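Local coordinates for protein superoxide dismutase [Cu-Zn] (Bacteroidetes bacterium GWA2_30_7, PDB 7B4O) that probably catalyses the dismutation of superoxide to oxygen and hydrogen peroxide, as a copper-zinc superoxide dismutase held here with zinc in both metal positions, at residues 50-55 with 68-73; 122-127 with 144-149. All blocks are in the same frame, centred on the assembly; numbering follows the deposited sequence.

Contact 1 of 2, residues 50-55 with 68-73; sequences FHIHEC and GHFNPE. With ZN (zinc ion), chain E; ZN (zinc ion), chain F.
The imidazole of His69 lies against those of His51 and His53, whose rings point from strand 46-53 to the same zinc ion. A histidine suits this place because its two ring nitrogens face different ways: ND1 binds the second zinc at 2.1 Å, while NE2 faces the first at a long 2.7 Å. That first zinc is bound at much shorter range by His53 NE2, at 2.0 Å, and by His51 ND1, with His126 as a further ligand. Against His53 the His69 ring makes an offset edge-to-face pair, planes 69° apart, its CD2 standing over the His53 face 3.3 Å from His53 NE2. Its CE1 hangs over a face of His51. Second-shell acceptors hold the remaining nitrogens of the two strand histidines: Asp130 takes His51 NE2, and the Gly67 carbonyl takes His53 ND1.

Just before His69, the backbone of Gly68 is gripped twice by Glu54. Gly68 O accepts the amide of Glu54 (N to O 2.9 Å), and Gly68 N donates to Glu54 OE2 at 2.8 Å, meeting the carboxylate on its anti side, somewhat out of the carboxylate plane. The glutamate reaches this amide because CG sits between its own backbone N and carbonyl carbon (chi1 62°) and the chain then runs extended.

Just after His69, Phe70 N gives Ile52 O a nearly straight bond of 2.9 Å, 172° at the hydrogen. Phe70 CB rests on Ile52 CG2 at 3.9 Å, while the ring swings off the strand with Pro72 CD over its centre; Arg121 touches both apolar side chains. Backbone bonds before and after His69 thus fix its position between the two zincs, the place of the bridging histidine in the bimetal site of Cu,Zn superoxide dismutases.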
# COMPACT_ATOMS: atom_id res chain seq x y z
N PHE A 50 -16.54 -0.31 5.82
CA PHE A 50 -15.47 0.47 5.16
C PHE A 50 -14.50 0.89 6.26
O PHE A 50 -14.83 1.82 7.03
CB PHE A 50 -16.11 1.65 4.43
CG PHE A 50 -15.19 2.50 3.60
CD1 PHE A 50 -14.72 2.06 2.37
CD2 PHE A 50 -14.83 3.77 4.04
CE1 PHE A 50 -13.88 2.87 1.61
CE2 PHE A 50 -14.00 4.58 3.27
CZ PHE A 50 -13.53 4.13 2.06
N HIS A 51 -13.37 0.20 6.40
CA HIS A 51 -12.51 0.32 7.60
C HIS A 51 -11.04 0.43 7.26
O HIS A 51 -10.58 -0.16 6.27
CB HIS A 51 -12.66 -0.91 8.49
CG HIS A 51 -14.05 -1.21 8.91
ND1 HIS A 51 -14.47 -2.52 9.05
CD2 HIS A 51 -15.09 -0.42 9.22
CE1 HIS A 51 -15.72 -2.52 9.46
NE2 HIS A 51 -16.14 -1.23 9.55
N ILE A 52 -10.31 1.12 8.14
CA ILE A 52 -8.84 1.04 8.16
C ILE A 52 -8.49 -0.09 9.12
O ILE A 52 -8.92 -0.04 10.32
CB ILE A 52 -8.18 2.36 8.58
CG1 ILE A 52 -8.69 3.54 7.75
CG2 ILE A 52 -6.67 2.22 8.51
CD1 ILE A 52 -8.09 4.86 8.14
N HIS A 53 -7.77 -1.09 8.64
CA HIS A 53 -7.29 -2.22 9.46
C HIS A 53 -5.81 -1.99 9.80
O HIS A 53 -5.16 -1.14 9.18
CB HIS A 53 -7.60 -3.55 8.78
CG HIS A 53 -9.02 -3.98 8.90
ND1 HIS A 53 -9.36 -5.22 9.39
CD2 HIS A 53 -10.19 -3.38 8.59
CE1 HIS A 53 -10.68 -5.36 9.39
NE2 HIS A 53 -11.21 -4.27 8.86
N GLU A 54 -5.32 -2.73 10.79
CA GLU A 54 -4.07 -2.36 11.51
C GLU A 54 -2.83 -2.74 10.70
O GLU A 54 -1.79 -2.12 10.92
CB GLU A 54 -4.08 -3.00 12.90
CG GLU A 54 -4.09 -4.52 12.85
CD GLU A 54 -4.23 -5.17 14.21
OE1 GLU A 54 -3.71 -4.57 15.17
OE2 GLU A 54 -4.77 -6.30 14.31
N CYS A 55 -2.88 -3.76 9.84
CA CYS A 55 -1.70 -4.18 9.05
C CYS A 55 -1.89 -3.84 7.57
O CYS A 55 -2.94 -4.20 7.01
CB CYS A 55 -1.42 -5.67 9.16
SG CYS A 55 -1.08 -6.17 10.86
N GLY A 68 -6.97 -6.77 12.58
CA GLY A 68 -8.20 -6.16 13.10
C GLY A 68 -8.27 -4.68 12.79
O GLY A 68 -7.46 -4.20 11.98
N HIS A 69 -9.22 -3.98 13.39
CA HIS A 69 -9.42 -2.53 13.14
C HIS A 69 -8.20 -1.76 13.63
O HIS A 69 -7.63 -2.12 14.68
CB HIS A 69 -10.73 -2.04 13.74
CG HIS A 69 -11.90 -2.59 13.01
ND1 HIS A 69 -13.18 -2.14 13.20
CD2 HIS A 69 -11.94 -3.51 12.00
CE1 HIS A 69 -13.98 -2.78 12.36
NE2 HIS A 69 -13.24 -3.63 11.62
N PHE A 70 -7.81 -0.73 12.89
CA PHE A 70 -6.74 0.18 13.35
C PHE A 70 -7.28 0.92 14.58
O PHE A 70 -8.25 1.71 14.49
CB PHE A 70 -6.30 1.11 12.23
CG PHE A 70 -5.20 2.05 12.62
CD1 PHE A 70 -4.07 1.57 13.25
CD2 PHE A 70 -5.30 3.40 12.36
CE1 PHE A 70 -3.03 2.43 13.59
CE2 PHE A 70 -4.27 4.27 12.72
CZ PHE A 70 -3.15 3.78 13.34
N ASN A 71 -6.66 0.65 15.74
CA ASN A 71 -7.23 1.04 17.05
C ASN A 71 -6.09 1.42 17.99
O ASN A 71 -5.97 0.86 19.08
CB ASN A 71 -8.10 -0.08 17.60
CG ASN A 71 -8.82 0.31 18.87
OD1 ASN A 71 -9.06 1.50 19.12
ND2 ASN A 71 -9.21 -0.69 19.64
N PRO A 72 -5.27 2.42 17.64
CA PRO A 72 -4.14 2.79 18.49
C PRO A 72 -4.58 3.37 19.84
O PRO A 72 -3.78 3.33 20.77
CB PRO A 72 -3.39 3.82 17.63
CG PRO A 72 -4.46 4.43 16.77
CD PRO A 72 -5.37 3.26 16.43
N GLU A 73 -5.82 3.87 19.95
CA GLU A 73 -6.33 4.45 21.23
C GLU A 73 -6.95 3.35 22.11
O GLU A 73 -7.30 3.67 23.24
CB GLU A 73 -7.32 5.58 20.94
CG GLU A 73 -6.61 6.82 20.39
CD GLU A 73 -5.72 7.52 21.41
OE1 GLU A 73 -6.19 7.72 22.55
OE2 GLU A 73 -4.55 7.86 21.08
ZN ZN E . -13.23 -4.22 9.02
ZN ZN F . -13.86 -0.66 14.48

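Contact 2 of 2, residues 122-127 with 144-149; sequences SMIVHK and VACGVI. With ZN (zinc ion), chain E.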
# COMPACT_ATOMS: atom_id res chain seq x y z
N SER A 122 -4.05 -0.62 6.19
CA SER A 122 -4.87 -1.14 5.08
C SER A 122 -6.27 -0.54 5.10
O SER A 122 -6.80 -0.23 6.16
CB SER A 122 -4.94 -2.64 5.13
OG SER A 122 -5.35 -3.08 6.41
N MET A 123 -6.87 -0.46 3.93
CA MET A 123 -8.33 -0.32 3.78
C MET A 123 -8.89 -1.71 3.54
O MET A 123 -8.32 -2.46 2.72
CB MET A 123 -8.71 0.61 2.63
CG MET A 123 -8.44 2.09 2.90
SD MET A 123 -9.40 2.71 4.31
CE MET A 123 -11.05 2.20 3.87
N ILE A 124 -9.95 -2.05 4.25
CA ILE A 124 -10.74 -3.29 4.03
C ILE A 124 -12.17 -2.86 3.73
O ILE A 124 -12.73 -2.06 4.47
CB ILE A 124 -10.66 -4.24 5.24
CG1 ILE A 124 -9.26 -4.81 5.43
CG2 ILE A 124 -11.69 -5.35 5.10
CD1 ILE A 124 -8.82 -5.78 4.32
N VAL A 125 -12.72 -3.41 2.65
CA VAL A 125 -14.17 -3.30 2.36
C VAL A 125 -14.78 -4.65 2.68
O VAL A 125 -14.20 -5.68 2.35
CB VAL A 125 -14.43 -2.84 0.91
CG1 VAL A 125 -15.92 -2.69 0.65
CG2 VAL A 125 -13.68 -1.56 0.60
N HIS A 126 -15.92 -4.63 3.36
CA HIS A 126 -16.60 -5.84 3.85
C HIS A 126 -17.79 -6.22 2.97
O HIS A 126 -18.33 -5.38 2.25
CB HIS A 126 -17.02 -5.65 5.31
CG HIS A 126 -15.88 -5.67 6.27
ND1 HIS A 126 -15.38 -6.84 6.78
CD2 HIS A 126 -15.16 -4.66 6.84
CE1 HIS A 126 -14.38 -6.55 7.61
NE2 HIS A 126 -14.23 -5.22 7.68
N LYS A 127 -18.17 -7.48 3.06
CA LYS A 127 -19.31 -8.05 2.31
C LYS A 127 -20.62 -7.43 2.80
O LYS A 127 -21.48 -7.12 1.97
CB LYS A 127 -19.33 -9.57 2.46
CG LYS A 127 -20.47 -10.25 1.72
CD LYS A 127 -20.49 -11.75 1.86
CE LYS A 127 -21.78 -12.36 1.32
NZ LYS A 127 -22.25 -11.68 0.09
N VAL A 144 -13.96 -8.24 1.22
CA VAL A 144 -14.14 -8.37 -0.25
C VAL A 144 -13.01 -7.65 -0.97
O VAL A 144 -12.83 -7.89 -2.18
CB VAL A 144 -15.52 -7.88 -0.72
CG1 VAL A 144 -16.63 -8.65 -0.03
CG2 VAL A 144 -15.74 -6.39 -0.57
N ALA A 145 -12.29 -6.75 -0.31
CA ALA A 145 -11.20 -5.99 -0.96
C ALA A 145 -10.23 -5.47 0.08
O ALA A 145 -10.63 -5.27 1.24
CB ALA A 145 -11.77 -4.88 -1.81
N CYS A 146 -8.98 -5.27 -0.33
CA CYS A 146 -7.88 -4.87 0.57
C CYS A 146 -6.98 -3.92 -0.23
O CYS A 146 -6.70 -4.19 -1.42
CB CYS A 146 -7.10 -6.08 1.06
SG CYS A 146 -5.85 -5.73 2.32
N GLY A 147 -6.49 -2.87 0.41
CA GLY A 147 -5.40 -2.08 -0.17
C GLY A 147 -4.58 -1.43 0.91
O GLY A 147 -5.06 -1.38 2.04
N VAL A 148 -3.40 -0.97 0.56
CA VAL A 148 -2.48 -0.31 1.52
C VAL A 148 -2.49 1.19 1.26
O VAL A 148 -2.46 1.62 0.11
CB VAL A 148 -1.07 -0.93 1.45
CG1 VAL A 148 -0.10 -0.21 2.39
CG2 VAL A 148 -1.12 -2.41 1.75
N ILE A 149 -2.54 1.96 2.33
CA ILE A 149 -2.60 3.44 2.27
C ILE A 149 -1.19 3.99 2.13
O ILE A 149 -0.34 3.76 3.01
CB ILE A 149 -3.31 3.98 3.52
CG1 ILE A 149 -4.70 3.38 3.67
CG2 ILE A 149 -3.34 5.51 3.50
CD1 ILE A 149 -5.34 3.63 5.03
ZN ZN E . -13.23 -4.22 9.02
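Ile124 CG1 stands anti to its own carbonyl carbon (chi1 -67°), and a bend at chi2 (-68°) turns CD1 onto Cys146, whose SG stands anti to its own backbone N; Ile124 CD1 and Cys146 SG meet at 3.6 Å. They form a non-hydrogen-bonded pair of neighbouring antiparallel strands in the Greek-key beta-barrel of this family. Met123 and Gly147 bond in both directions, N to O at 2.8 Å from Met123 and 3.0 Å from Gly147. Further along, a classic beta bulge sets Val144 and Ala145 together opposite Val125: Val125 O takes Val144 N at 2.8 Å and, weakly, Ala145 N.

Branched Val144 uses both methyls, its CG2 against Val125 CG1 at 3.9 Å and its CG1 against Lys127 CA at 3.6 Å. An alanine here would lack those methyls and would probably open a gap beside Val125 and leave Lys127 CA without its apolar neighbour. On the Met123 side of the sheet, Met123 CG lies against Ile149 CG1, and the flexible thioether chain beyond it bends away.

Where strand 122-126 ends, Ile124 CG2 sits over one face of the His126 ring, toward its rim, Gly141 O receives His126 ND1, and His126 NE2 binds zinc at 1.9 Å.

In the fold
Contact 1 closes before contact 2 opens along the chain, and their centres lie about 11 Å apart. Three strands that are neighbours in the antiparallel sheet join them: 46-53 carries one side of contact 1, its neighbour 122-126 pairs in contact 2, and 143-151 follows. At the seam, His53 N lies 2.8 Å from Ser122 O and Cys55 O lies 2.7 Å from Ser122 OG, both probable hydrogen bonds. One zinc ion takes ligands from both contacts, so the metal site depends on how these strands and the 68-73 loop are placed together. The Cys58-Cys146 disulfide adds a covalent tie from the loop after strand 46-53 to strand 143-151.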